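Local coordinates for mandelate racemase / muconate lactonizing enzyme, C-terminal domain protein (Labrenzia alexandrii, PDB 4E5T), which is an enolase-superfamily protein that binds magnesium and is probably a racemase or lactonizing enzyme, its substrate and reaction not being established, at residues L325-Q329 / G372-D376. Residues are numbered along the deposited sequence; the frame is centred on the assembly and turned at random.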
ATOM      1  N   LEU A 325      29.115  21.446 -21.717  1.00 51.89           N
ATOM      2  CA  LEU A 325      29.376  20.606 -22.888  1.00 46.20           C
ATOM      3  C   LEU A 325      28.765  19.229 -22.750  1.00 51.39           C
ATOM      4  O   LEU A 325      28.126  18.732 -23.678  1.00 52.58           O
ATOM      5  CB  LEU A 325      30.876  20.455 -23.129  1.00 38.80           C
ATOM      6  CG  LEU A 325      31.633  21.667 -23.694  1.00 37.95           C
ATOM      7  CD1 LEU A 325      33.016  21.272 -24.207  1.00 34.77           C
ATOM      8  CD2 LEU A 325      30.833  22.340 -24.784  1.00 25.74           C
ATOM      9  N   ALA A 326      28.968  18.606 -21.592  1.00 53.99           N
ATOM     10  CA  ALA A 326      28.387  17.289 -21.333  1.00 49.79           C
ATOM     11  C   ALA A 326      26.859  17.347 -21.315  1.00 44.39           C
ATOM     12  O   ALA A 326      26.201  16.516 -21.946  1.00 47.53           O
ATOM     13  CB  ALA A 326      28.931  16.699 -20.040  1.00 40.25           C
ATOM     14  N   ASN A 327      26.312  18.328 -20.594  1.00 31.34           N
ATOM     15  CA  ASN A 327      24.882  18.626 -20.617  1.00 32.72           C
ATOM     16  C   ASN A 327      24.345  18.673 -22.039  1.00 42.31           C
ATOM     17  O   ASN A 327      23.336  18.038 -22.358  1.00 43.44           O
ATOM     18  CB  ASN A 327      24.608  19.982 -19.987  1.00 32.92           C
ATOM     19  CG  ASN A 327      24.585  19.944 -18.482  1.00 38.59           C
ATOM     20  OD1 ASN A 327      25.040  18.992 -17.861  1.00 34.10           O
ATOM     21  ND2 ASN A 327      24.056  21.004 -17.882  1.00 48.31           N
ATOM     22  N   ILE A 328      25.026  19.436 -22.890  1.00 40.49           N
ATOM     23  CA  ILE A 328      24.613  19.603 -24.281  1.00 31.93           C
ATOM     24  C   ILE A 328      24.668  18.268 -25.033  1.00 35.65           C
ATOM     25  O   ILE A 328      23.766  17.936 -25.817  1.00 35.12           O
ATOM     26  CB  ILE A 328      25.467  20.667 -24.982  1.00 23.33           C
ATOM     27  CG1 ILE A 328      25.143  22.057 -24.435  1.00 22.13           C
ATOM     28  CG2 ILE A 328      25.236  20.655 -26.467  1.00 23.76           C
ATOM     29  CD1 ILE A 328      26.158  23.136 -24.819  1.00 21.90           C
ATOM     30  N   GLN A 329      25.719  17.493 -24.780  1.00 32.08           N
ATOM     31  CA  GLN A 329      25.855  16.193 -25.415  1.00 27.66           C
ATOM     32  C   GLN A 329      24.628  15.335 -25.121  1.00 33.72           C
ATOM     33  O   GLN A 329      23.971  14.857 -26.049  1.00 31.06           O
ATOM     34  CB  GLN A 329      27.124  15.487 -24.944  1.00 33.64           C
ATOM     35  CG  GLN A 329      28.432  16.071 -25.484  1.00 37.31           C
ATOM     36  CD  GLN A 329      28.496  16.125 -27.009  1.00 39.45           C
ATOM     37  OE1 GLN A 329      28.556  15.098 -27.696  1.00 22.80           O
ATOM     38  NE2 GLN A 329      28.496  17.335 -27.540  1.00 54.11           N
ATOM     39  N   GLY A 372      33.576  14.364 -29.967  1.00 45.71           N
ATOM     40  CA  GLY A 372      33.566  14.340 -28.511  1.00 40.35           C
ATOM     41  C   GLY A 372      32.587  15.302 -27.864  1.00 39.96           C
ATOM     42  O   GLY A 372      31.374  15.254 -28.098  1.00 41.31           O
ATOM     43  N   LEU A 373      33.116  16.183 -27.031  1.00 31.83           N
ATOM     44  CA  LEU A 373      32.270  17.151 -26.359  1.00 29.84           C
ATOM     45  C   LEU A 373      31.999  18.325 -27.280  1.00 37.31           C
ATOM     46  O   LEU A 373      31.078  19.111 -27.031  1.00 43.60           O
ATOM     47  CB  LEU A 373      32.897  17.624 -25.054  1.00 29.32           C
ATOM     48  CG  LEU A 373      33.179  16.547 -24.003  1.00 30.01           C
ATOM     49  CD1 LEU A 373      34.040  17.127 -22.887  1.00 32.40           C
ATOM     50  CD2 LEU A 373      31.884  15.946 -23.458  1.00 24.25           C
ATOM     51  N   GLY A 374      32.793  18.442 -28.343  1.00 24.39           N
ATOM     52  CA  GLY A 374      32.486  19.388 -29.401  1.00 27.56           C
ATOM     53  C   GLY A 374      33.290  20.663 -29.332  1.00 33.10           C
ATOM     54  O   GLY A 374      33.344  21.449 -30.290  1.00 45.23           O
ATOM     55  N   HIS A 375      33.904  20.875 -28.175  1.00 31.53           N
ATOM     56  CA  HIS A 375      34.749  22.034 -27.937  1.00 37.22           C
ATOM     57  C   HIS A 375      35.939  21.596 -27.092  1.00 39.91           C
ATOM     58  O   HIS A 375      35.884  20.571 -26.417  1.00 37.24           O
ATOM     59  CB  HIS A 375      33.960  23.130 -27.222  1.00 38.59           C
ATOM     60  CG  HIS A 375      32.643  23.446 -27.865  1.00 33.76           C
ATOM     61  ND1 HIS A 375      32.373  24.665 -28.447  1.00 30.29           N
ATOM     62  CD2 HIS A 375      31.520  22.704 -28.013  1.00 25.56           C
ATOM     63  CE1 HIS A 375      31.138  24.661 -28.919  1.00 33.57           C
ATOM     64  NE2 HIS A 375      30.601  23.477 -28.673  1.00 29.22           N
ATOM     65  N   ASP A 376      37.018  22.366 -27.151  1.00 45.51           N
ATOM     66  CA  ASP A 376      38.242  22.028 -26.444  1.00 46.51           C
ATOM     67  C   ASP A 376      38.572  23.087 -25.393  1.00 47.23           C
ATOM     68  O   ASP A 376      38.244  24.267 -25.554  1.00 37.45           O
ATOM     69  CB  ASP A 376      39.403  21.890 -27.429  1.00 57.74           C
ATOM     70  CG  ASP A 376      39.406  20.553 -28.149  1.00 61.36           C
ATOM     71  OD1 ASP A 376      38.862  19.581 -27.572  1.00 55.39           O
ATOM     72  OD2 ASP A 376      39.955  20.482 -29.281  1.00 58.76           O
TER
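A chain without regular structure can pack against a helix through matched side-chain shapes, and here the rotamers are what bring the matching groups together. Helix 321-332, which follows the seventh strand of the barrel, presents Leu325 and Gln329, one turn apart and joined by the backbone hydrogen bond from Gln329 N to Leu325 O (2.9 Å). Leu325, in the mt rotamer, reaches toward the loop: its CD1 packs against both Leu373 CB (3.7 Å) and His375 CB (3.7 Å), while its CD2 comes within 3.3 Å of His375 CD2, a tight, oblique approach to the ring. Leu373 is mt as well, and it lays CD2 along the helix, 4.3 Å from Ala326 CA and 4.0 Å from Gln329 CG. Met100 of helix 89-110, in the N-terminal domain, touches Ala326 and Leu373, so the cluster also joins that domain to the barrel. Gln329 bends, with chi1 and chi2 both m, and carries its amide to the loop backbone without bonding to it: NE2 is 3.2 Å from Leu373 O at a poor angle, and OE1 sits 2.9 Å from Gly372 O, both being acceptors. OE1 instead accepts from Tyr115 N, whereas His375 ND1 donates to Thr356 O. The positive phi of Gly374 (101°) suits glycine, since a CB there would jam against Leu373 O. With no hydrogen bond crossing between the segments, the chemistry implies attachment by apolar fit, while Gln329 OE1 and His375 ND1 are satisfied by Tyr115 and Thr356, outside both segments.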